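Bradyzoite surface antigen BSR4 (Toxoplasma gondii, PDB 2JKS) is a bradyzoite-stage surface antigen of the SAG1-related (SRS) superfamily, built from two SRS domains, that binds zinc ions and whose molecular function is not established. Local coordinates at residues A214-V219 against C228-F233; V234-K239 against Q269-G274; N60-V65 against W103-Q108. All blocks are in the same frame, centred on the assembly; numbering follows the deposited sequence.

From the N terminus, interaction 3 comes first: 60-65 meets 103-108, closing a 37-residue loop in the first SRS domain and joining the loop that interrupts strand 53-67 of one sheet to edge strand 104-105 of the other. Interaction 1 follows in the second SRS domain, a hairpin between 214-219 and 228-233 around an eight-residue loop. Interaction 2 opens with the next residue, 234, and closes a 29-residue loop onto strand 269-277. All three run in series; none nests or crosses. Interactions 1 and 2 form one patch, because the hairpin leans on Phe-271 and Leu-272. Interaction 3 lies about 49 Å and 51 Å from them, centre to centre.

Interaction 1: A214-V219 against C228-F233. With ZN (zinc ion), chain I.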
# COMPACT_ATOMS: atom_id res chain seq x y z
N ALA A 214 -0.04 -19.86 16.97
CA ALA A 214 -1.13 -20.51 17.74
C ALA A 214 -0.63 -21.10 19.06
O ALA A 214 -1.45 -21.32 19.95
CB ALA A 214 -1.85 -21.61 16.91
N GLU A 215 0.68 -21.31 19.16
CA GLU A 215 1.32 -21.78 20.42
C GLU A 215 2.46 -20.93 20.94
O GLU A 215 2.82 -21.09 22.09
CB GLU A 215 1.85 -23.22 20.28
CG GLU A 215 0.80 -24.19 19.92
CD GLU A 215 1.36 -25.59 19.68
OE1 GLU A 215 2.58 -25.86 19.86
OE2 GLU A 215 0.55 -26.44 19.31
N GLU A 216 3.09 -20.14 20.07
CA GLU A 216 4.33 -19.43 20.36
C GLU A 216 4.31 -17.93 20.07
O GLU A 216 3.56 -17.45 19.19
CB GLU A 216 5.48 -20.04 19.59
CG GLU A 216 5.82 -21.42 20.13
CD GLU A 216 6.73 -22.24 19.29
OE1 GLU A 216 7.10 -21.85 18.16
OE2 GLU A 216 7.05 -23.34 19.81
N TYR A 217 5.22 -17.20 20.72
CA TYR A 217 5.46 -15.81 20.35
C TYR A 217 6.93 -15.56 20.13
O TYR A 217 7.75 -16.46 20.36
CB TYR A 217 4.84 -14.88 21.41
CG TYR A 217 5.44 -15.05 22.79
CD1 TYR A 217 6.48 -14.23 23.22
CD2 TYR A 217 4.97 -16.04 23.64
CE1 TYR A 217 7.04 -14.37 24.50
CE2 TYR A 217 5.52 -16.20 24.91
CZ TYR A 217 6.56 -15.35 25.33
OH TYR A 217 7.11 -15.55 26.58
N CYS A 218 7.29 -14.35 19.67
CA CYS A 218 8.68 -13.93 19.61
C CYS A 218 9.02 -13.25 20.93
O CYS A 218 8.27 -12.36 21.41
CB CYS A 218 8.95 -12.94 18.46
SG CYS A 218 8.29 -13.37 16.82
N VAL A 219 10.11 -13.66 21.57
CA VAL A 219 10.59 -12.88 22.74
C VAL A 219 10.61 -11.37 22.45
O VAL A 219 11.11 -10.93 21.39
CB VAL A 219 11.95 -13.38 23.26
CG1 VAL A 219 12.33 -12.64 24.56
CG2 VAL A 219 11.85 -14.87 23.48
N CYS A 228 13.04 -13.01 15.51
CA CYS A 228 12.04 -13.70 16.30
C CYS A 228 12.60 -14.97 16.98
O CYS A 228 12.84 -15.95 16.29
CB CYS A 228 10.84 -14.12 15.41
SG CYS A 228 9.49 -14.94 16.30
N SER A 229 12.79 -14.95 18.30
CA SER A 229 13.12 -16.17 19.05
C SER A 229 11.86 -16.68 19.64
O SER A 229 11.31 -16.01 20.49
CB SER A 229 14.08 -15.91 20.22
OG SER A 229 15.30 -15.47 19.72
N THR A 230 11.42 -17.87 19.23
CA THR A 230 10.12 -18.38 19.65
C THR A 230 10.13 -18.89 21.09
O THR A 230 11.14 -19.44 21.59
CB THR A 230 9.54 -19.46 18.69
OG1 THR A 230 10.48 -20.53 18.58
CG2 THR A 230 9.26 -18.86 17.29
N THR A 231 9.02 -18.65 21.77
CA THR A 231 8.82 -19.14 23.13
C THR A 231 7.37 -19.46 23.27
O THR A 231 6.54 -18.83 22.61
CB THR A 231 9.28 -18.11 24.20
OG1 THR A 231 10.66 -17.89 24.01
CG2 THR A 231 9.13 -18.65 25.57
N ARG A 232 7.05 -20.46 24.08
CA ARG A 232 5.69 -20.90 24.22
C ARG A 232 4.83 -19.90 25.06
O ARG A 232 5.31 -19.34 26.04
CB ARG A 232 5.63 -22.36 24.76
CG ARG A 232 6.34 -23.39 23.80
CD ARG A 232 6.28 -24.79 24.44
NE ARG A 232 4.91 -25.32 24.47
CZ ARG A 232 4.41 -26.11 25.44
NH1 ARG A 232 5.15 -26.42 26.50
NH2 ARG A 232 3.15 -26.54 25.36
N PHE A 233 3.61 -19.61 24.56
CA PHE A 233 2.66 -18.77 25.26
C PHE A 233 2.34 -19.24 26.68
O PHE A 233 2.18 -18.41 27.56
CB PHE A 233 1.34 -18.63 24.51
CG PHE A 233 1.31 -17.49 23.53
CD1 PHE A 233 1.34 -16.15 23.97
CD2 PHE A 233 1.28 -17.75 22.15
CE1 PHE A 233 1.32 -15.09 23.03
CE2 PHE A 233 1.25 -16.70 21.21
CZ PHE A 233 1.26 -15.37 21.64
ZN ZN I . 8.07 -24.37 18.48
O HOH W 1 4.88 -25.09 21.17
O HOH W 2 10.27 -22.63 20.05
O HOH W 3 12.48 -12.40 19.49
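Tyr-217 and Thr-231 form the hydrogen-bonded pair at the middle of this contact, their side chains next to each other and pointing the same way. The tyrosine ring has Thr-231 CB over one face, offset toward the rim, 4.0 Å above its plane. Chi1 of 62° puts CG of Tyr-217 between its backbone N and carbonyl carbon. Its CB lies over the face of Phe-233, 4.0 Å from the ring centroid, a CH-pi contact, and the two ring planes meet obliquely, at 47°. The arrangement is a short antiparallel beta hairpin: Tyr-217 N bonds to Thr-231 O at 2.8 Å, Thr-231 N returns the bond to Tyr-217 O at 2.9 Å, and Val-219 N reaches Ser-229 O at 2.9 Å. A disulfide of 2.0 Å between Cys-218 SG and Cys-228 SG clamps its loop end. Glu-216 runs extended beyond CG past Thr-230, its OE1 3.5 Å from Thr-230 CB. OE2 binds a zinc ion at 2.0 Å, while OE1 bonds to Thr-212 OG1. A water donates to Glu-216 OE2 and Glu-215 OE1 and weakly accepts from Arg-232 NE; Glu-215 OE2 forms a salt bridge with Lys-242 NZ.

Interaction 2: V234-K239 against Q269-G274; sequences VEIFPK and QQFLVG
Ile-236 meets both Gln-269 and Phe-271, and Phe-237 adds the tip of its ring beside it. The Ile-236 and Gln-269 side chains slide past each other in opposite directions, which brings CG2 of Ile-236 to 3.6 Å from OE1 of Gln-269. The glutamine is bent at chi2 (-70°), turning CD back alongside the isoleucine, 4.0 Å from Ile-236 CB. Gln-269 CG touches the same CB and also the loop backbone, 3.8 Å from Ile-236 O. On the other branch, CG1 of Ile-236 stands between its backbone N and carbonyl carbon (chi1 65°), and CD1 continues extended to reach Phe-271 CB at 4.0 Å; these two side chains cross at about a right angle.

The isoleucine is in turn backed by its neighbour: its CG1 sits over the centre of the Phe-237 ring, 3.8 Å above the plane. That ring presents an edge atom to the strand, CZ lying 4.0 Å from Phe-271 CE2, while CE1 comes within 4.4 Å of Gln-269 CB. Van der Waals contact thus links the segments, the amide end of Gln-269 included, without a direct hydrogen bond between them.

Farther out, Trp-244, Pro-265 and Val-307 touch Phe-237, while Val-305 and Val-307 touch Phe-271, whose ring also meets Phe-233 edge-to-face. Gln-270, its CB directed away from the loop, bonds through NE2 to Thr-306 OG1. The contact lays the loop that follows the hairpin on a sheet of the second SRS domain: strand 269-277 lies between strands 301-307 and 206-209, and hairpin strand 216-218 joins it through the Cys-218 to Leu-272 backbone bond, with Tyr-217 touching both Ile-236 and Phe-271.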
# COMPACT_ATOMS: atom_id res chain seq x y z
N VAL A 234 2.24 -20.56 26.91
CA VAL A 234 2.02 -21.09 28.29
C VAL A 234 3.04 -20.57 29.30
O VAL A 234 2.73 -20.54 30.49
CB VAL A 234 2.07 -22.65 28.46
CG1 VAL A 234 0.79 -23.32 28.01
CG2 VAL A 234 3.39 -23.28 27.88
N GLU A 235 4.23 -20.19 28.85
CA GLU A 235 5.27 -19.73 29.78
C GLU A 235 4.94 -18.39 30.44
O GLU A 235 5.50 -18.08 31.50
CB GLU A 235 6.66 -19.65 29.12
CG GLU A 235 7.38 -20.99 28.94
CD GLU A 235 7.57 -21.70 30.28
OE1 GLU A 235 8.26 -21.12 31.17
OE2 GLU A 235 7.01 -22.82 30.44
N ILE A 236 4.05 -17.62 29.82
CA ILE A 236 3.61 -16.32 30.33
C ILE A 236 2.13 -16.31 30.72
O ILE A 236 1.72 -15.52 31.58
CB ILE A 236 3.99 -15.14 29.39
CG1 ILE A 236 3.27 -15.20 28.02
CG2 ILE A 236 5.51 -15.06 29.26
CD1 ILE A 236 3.53 -14.02 27.15
N PHE A 237 1.34 -17.17 30.09
CA PHE A 237 -0.07 -17.37 30.40
C PHE A 237 -0.25 -18.85 30.78
O PHE A 237 -0.59 -19.70 29.93
CB PHE A 237 -1.01 -17.01 29.21
CG PHE A 237 -0.73 -15.68 28.57
CD1 PHE A 237 -0.39 -14.55 29.36
CD2 PHE A 237 -0.82 -15.53 27.20
CE1 PHE A 237 -0.13 -13.30 28.77
CE2 PHE A 237 -0.56 -14.29 26.60
CZ PHE A 237 -0.22 -13.19 27.40
N PRO A 238 -0.05 -19.18 32.08
CA PRO A 238 -0.13 -20.58 32.52
C PRO A 238 -1.40 -21.33 32.08
O PRO A 238 -1.32 -22.51 31.80
CB PRO A 238 -0.08 -20.48 34.06
CG PRO A 238 0.66 -19.19 34.34
CD PRO A 238 0.24 -18.25 33.20
N LYS A 239 -2.53 -20.65 31.96
CA LYS A 239 -3.81 -21.25 31.53
C LYS A 239 -4.04 -21.31 29.97
O LYS A 239 -5.12 -21.74 29.48
CB LYS A 239 -4.97 -20.46 32.18
CG LYS A 239 -4.90 -20.48 33.72
CD LYS A 239 -5.87 -19.49 34.36
CE LYS A 239 -5.80 -19.57 35.90
NZ LYS A 239 -6.43 -18.35 36.49
N GLN A 269 3.12 -8.97 31.42
CA GLN A 269 3.98 -9.75 30.52
C GLN A 269 4.05 -8.99 29.18
O GLN A 269 3.24 -8.11 28.90
CB GLN A 269 3.37 -11.15 30.29
CG GLN A 269 3.02 -11.93 31.56
CD GLN A 269 4.26 -12.37 32.32
OE1 GLN A 269 5.35 -12.47 31.73
NE2 GLN A 269 4.11 -12.65 33.63
N GLN A 270 5.01 -9.32 28.35
CA GLN A 270 5.07 -8.65 27.03
C GLN A 270 5.40 -9.75 26.07
O GLN A 270 6.11 -10.71 26.43
CB GLN A 270 6.19 -7.63 26.95
CG GLN A 270 5.99 -6.31 27.70
CD GLN A 270 6.99 -5.27 27.20
OE1 GLN A 270 8.21 -5.57 27.09
NE2 GLN A 270 6.49 -4.06 26.84
N PHE A 271 4.82 -9.65 24.88
CA PHE A 271 5.12 -10.62 23.83
C PHE A 271 5.10 -9.88 22.50
O PHE A 271 4.56 -8.78 22.41
CB PHE A 271 4.21 -11.86 23.86
CG PHE A 271 2.76 -11.58 23.49
CD1 PHE A 271 2.34 -11.69 22.14
CD2 PHE A 271 1.83 -11.19 24.46
CE1 PHE A 271 1.03 -11.48 21.80
CE2 PHE A 271 0.48 -10.99 24.10
CZ PHE A 271 0.08 -11.13 22.79
N LEU A 272 5.72 -10.49 21.48
CA LEU A 272 5.76 -9.88 20.17
C LEU A 272 5.25 -10.87 19.12
O LEU A 272 5.61 -12.01 19.12
CB LEU A 272 7.20 -9.46 19.90
CG LEU A 272 7.71 -8.67 18.72
CD1 LEU A 272 9.02 -8.08 19.18
CD2 LEU A 272 7.92 -9.54 17.47
N VAL A 273 4.37 -10.40 18.24
CA VAL A 273 4.04 -11.09 17.02
C VAL A 273 3.98 -10.03 15.90
O VAL A 273 4.29 -8.86 16.12
CB VAL A 273 2.66 -11.77 17.11
CG1 VAL A 273 2.67 -12.91 18.10
CG2 VAL A 273 1.60 -10.73 17.52
N GLY A 274 3.61 -10.46 14.70
CA GLY A 274 3.44 -9.51 13.62
C GLY A 274 3.27 -10.17 12.28
O GLY A 274 2.76 -11.31 12.17

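Interaction 3: N60-V65 against W103-Q108; sequences NIEQNV and WKVNEQ
Glu-62 reaches across to Trp-103 and Val-105, and its side chain lies against the edge strand 104-105. CB lies near the carbonyl of Trp-103, and CG comes closer to it, 3.5 Å from Trp-103 O. Beyond CG the chain is extended (chi2 -156°), which carries CD past this carbonyl to the backbone N and CB of Val-105. At the tip, OE1 accepts a hydrogen bond from Val-105 N at 3.1 Å. The N-H points almost straight at the oxygen (176°), yet it arrives from above the carboxylate, 59° out of its plane. Both carboxylate oxygens touch Val-105 CG1, OE1 at 3.7 Å. A water donates to both OE1 and Trp-103 O, tying the carboxylate to the strand a second time.

The apolar half is centred on the indole. Ile-61 CG1 sits over the five-membered ring of Trp-103, 4.2 Å from its centroid, in a CH-pi contact, and Val-65 CG1 meets the indole at its edge, in plane, 3.7 Å from NE1. The Ile-61 carbonyl contacts the tryptophan too, its O 3.4 Å from Trp-103 CB, and a further water bridges Ile-61 O to Trp-103 N. The indole lies within the SRS beta-sandwich: Ala-42, Phe-44, Trp-118 and Leu-120 touch it from one sheet, Val-136 from the other.

The chemistry is thus split. Buried indole and aliphatic groups join the two sheets inside. Strand 104-105 is outermost in its sheet, Lys-104 and Asn-106 pairing with Ser-119 and Lys-117 of strand 116-121; on its other edge the Glu-62 carboxylate takes the place of a further strand's carbonyl. This bond probably favours ionised Glu-62, although Glu-107, whose OE1 lies 5.4 Å from Glu-62 OE1, would work slightly against it.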
# COMPACT_ATOMS: atom_id res chain seq x y z
N ASN A 60 -7.64 5.06 -22.29
CA ASN A 60 -8.66 5.56 -21.38
C ASN A 60 -8.16 5.67 -19.94
O ASN A 60 -8.26 4.71 -19.17
CB ASN A 60 -9.90 4.68 -21.45
CG ASN A 60 -11.08 5.29 -20.71
OD1 ASN A 60 -10.95 6.28 -20.01
ND2 ASN A 60 -12.24 4.68 -20.86
N ILE A 61 -7.63 6.84 -19.59
CA ILE A 61 -7.07 7.13 -18.25
C ILE A 61 -8.15 7.03 -17.14
O ILE A 61 -7.85 6.85 -15.94
CB ILE A 61 -6.41 8.55 -18.29
CG1 ILE A 61 -5.44 8.78 -17.14
CG2 ILE A 61 -7.45 9.66 -18.32
CD1 ILE A 61 -4.49 9.95 -17.40
N GLU A 62 -9.41 7.19 -17.54
CA GLU A 62 -10.52 7.12 -16.59
C GLU A 62 -10.87 5.69 -16.19
O GLU A 62 -11.72 5.48 -15.31
CB GLU A 62 -11.75 7.82 -17.17
CG GLU A 62 -11.70 9.29 -17.06
CD GLU A 62 -13.09 9.89 -17.09
OE1 GLU A 62 -13.55 10.39 -16.01
OE2 GLU A 62 -13.72 9.86 -18.18
N GLN A 63 -10.23 4.73 -16.84
CA GLN A 63 -10.45 3.32 -16.58
C GLN A 63 -9.18 2.61 -16.18
O GLN A 63 -9.23 1.74 -15.31
CB GLN A 63 -11.09 2.61 -17.78
CG GLN A 63 -12.57 2.98 -17.98
CD GLN A 63 -13.32 2.05 -18.96
OE1 GLN A 63 -12.77 1.03 -19.45
NE2 GLN A 63 -14.59 2.38 -19.23
N ASN A 64 -8.07 2.97 -16.80
CA ASN A 64 -6.83 2.24 -16.64
C ASN A 64 -5.63 3.15 -16.34
O ASN A 64 -5.66 4.34 -16.62
CB ASN A 64 -6.54 1.41 -17.91
CG ASN A 64 -7.58 0.33 -18.18
OD1 ASN A 64 -7.69 -0.65 -17.43
ND2 ASN A 64 -8.35 0.51 -19.23
N VAL A 65 -4.60 2.56 -15.73
CA VAL A 65 -3.25 3.15 -15.66
C VAL A 65 -2.25 2.11 -16.20
O VAL A 65 -2.65 0.99 -16.51
CB VAL A 65 -2.87 3.63 -14.20
CG1 VAL A 65 -3.85 4.69 -13.69
CG2 VAL A 65 -2.82 2.45 -13.24
N TRP A 103 -8.81 7.84 -12.21
CA TRP A 103 -8.61 9.24 -12.57
C TRP A 103 -9.95 9.75 -13.09
O TRP A 103 -10.67 9.01 -13.73
CB TRP A 103 -7.61 9.37 -13.69
CG TRP A 103 -6.16 9.19 -13.28
CD1 TRP A 103 -5.46 8.02 -13.22
CD2 TRP A 103 -5.25 10.22 -12.89
NE1 TRP A 103 -4.17 8.26 -12.81
CE2 TRP A 103 -4.00 9.61 -12.63
CE3 TRP A 103 -5.36 11.62 -12.75
CZ2 TRP A 103 -2.83 10.36 -12.24
CZ3 TRP A 103 -4.24 12.35 -12.36
CH2 TRP A 103 -2.98 11.71 -12.08
N LYS A 104 -10.24 11.01 -12.82
CA LYS A 104 -11.50 11.61 -13.20
C LYS A 104 -11.22 12.80 -14.08
O LYS A 104 -10.46 13.68 -13.70
CB LYS A 104 -12.28 12.09 -11.99
CG LYS A 104 -12.99 10.99 -11.29
CD LYS A 104 -13.59 11.51 -10.04
CE LYS A 104 -14.27 10.36 -9.26
NZ LYS A 104 -14.89 10.96 -8.05
N VAL A 105 -11.87 12.83 -15.23
CA VAL A 105 -11.82 14.02 -16.08
C VAL A 105 -12.45 15.26 -15.38
O VAL A 105 -13.47 15.18 -14.67
CB VAL A 105 -12.39 13.73 -17.50
CG1 VAL A 105 -13.86 13.74 -17.46
CG2 VAL A 105 -11.86 14.75 -18.50
N ASN A 106 -11.81 16.41 -15.53
CA ASN A 106 -12.39 17.62 -15.01
C ASN A 106 -13.35 18.16 -16.09
O ASN A 106 -12.98 18.35 -17.26
CB ASN A 106 -11.31 18.58 -14.47
CG ASN A 106 -10.47 17.95 -13.30
OD1 ASN A 106 -10.77 16.83 -12.81
ND2 ASN A 106 -9.45 18.67 -12.85
N GLU A 107 -14.61 18.27 -15.70
CA GLU A 107 -15.65 18.76 -16.61
C GLU A 107 -16.08 20.18 -16.21
O GLU A 107 -16.42 20.46 -15.05
CB GLU A 107 -16.79 17.74 -16.74
CG GLU A 107 -16.28 16.46 -17.44
CD GLU A 107 -17.24 15.27 -17.44
OE1 GLU A 107 -17.17 14.42 -16.51
OE2 GLU A 107 -18.00 15.14 -18.42
N GLN A 108 -16.04 21.06 -17.21
CA GLN A 108 -15.90 22.52 -17.07
C GLN A 108 -14.84 22.88 -18.10
O GLN A 108 -14.07 22.01 -18.53
CB GLN A 108 -15.43 22.96 -15.66
CG GLN A 108 -16.42 23.84 -14.86
CD GLN A 108 -15.73 24.91 -13.96
OE1 GLN A 108 -14.85 24.60 -13.13
NE2 GLN A 108 -16.14 26.17 -14.12
O HOH W 4 -7.89 5.60 -13.67
O HOH W 5 -13.33 8.43 -13.64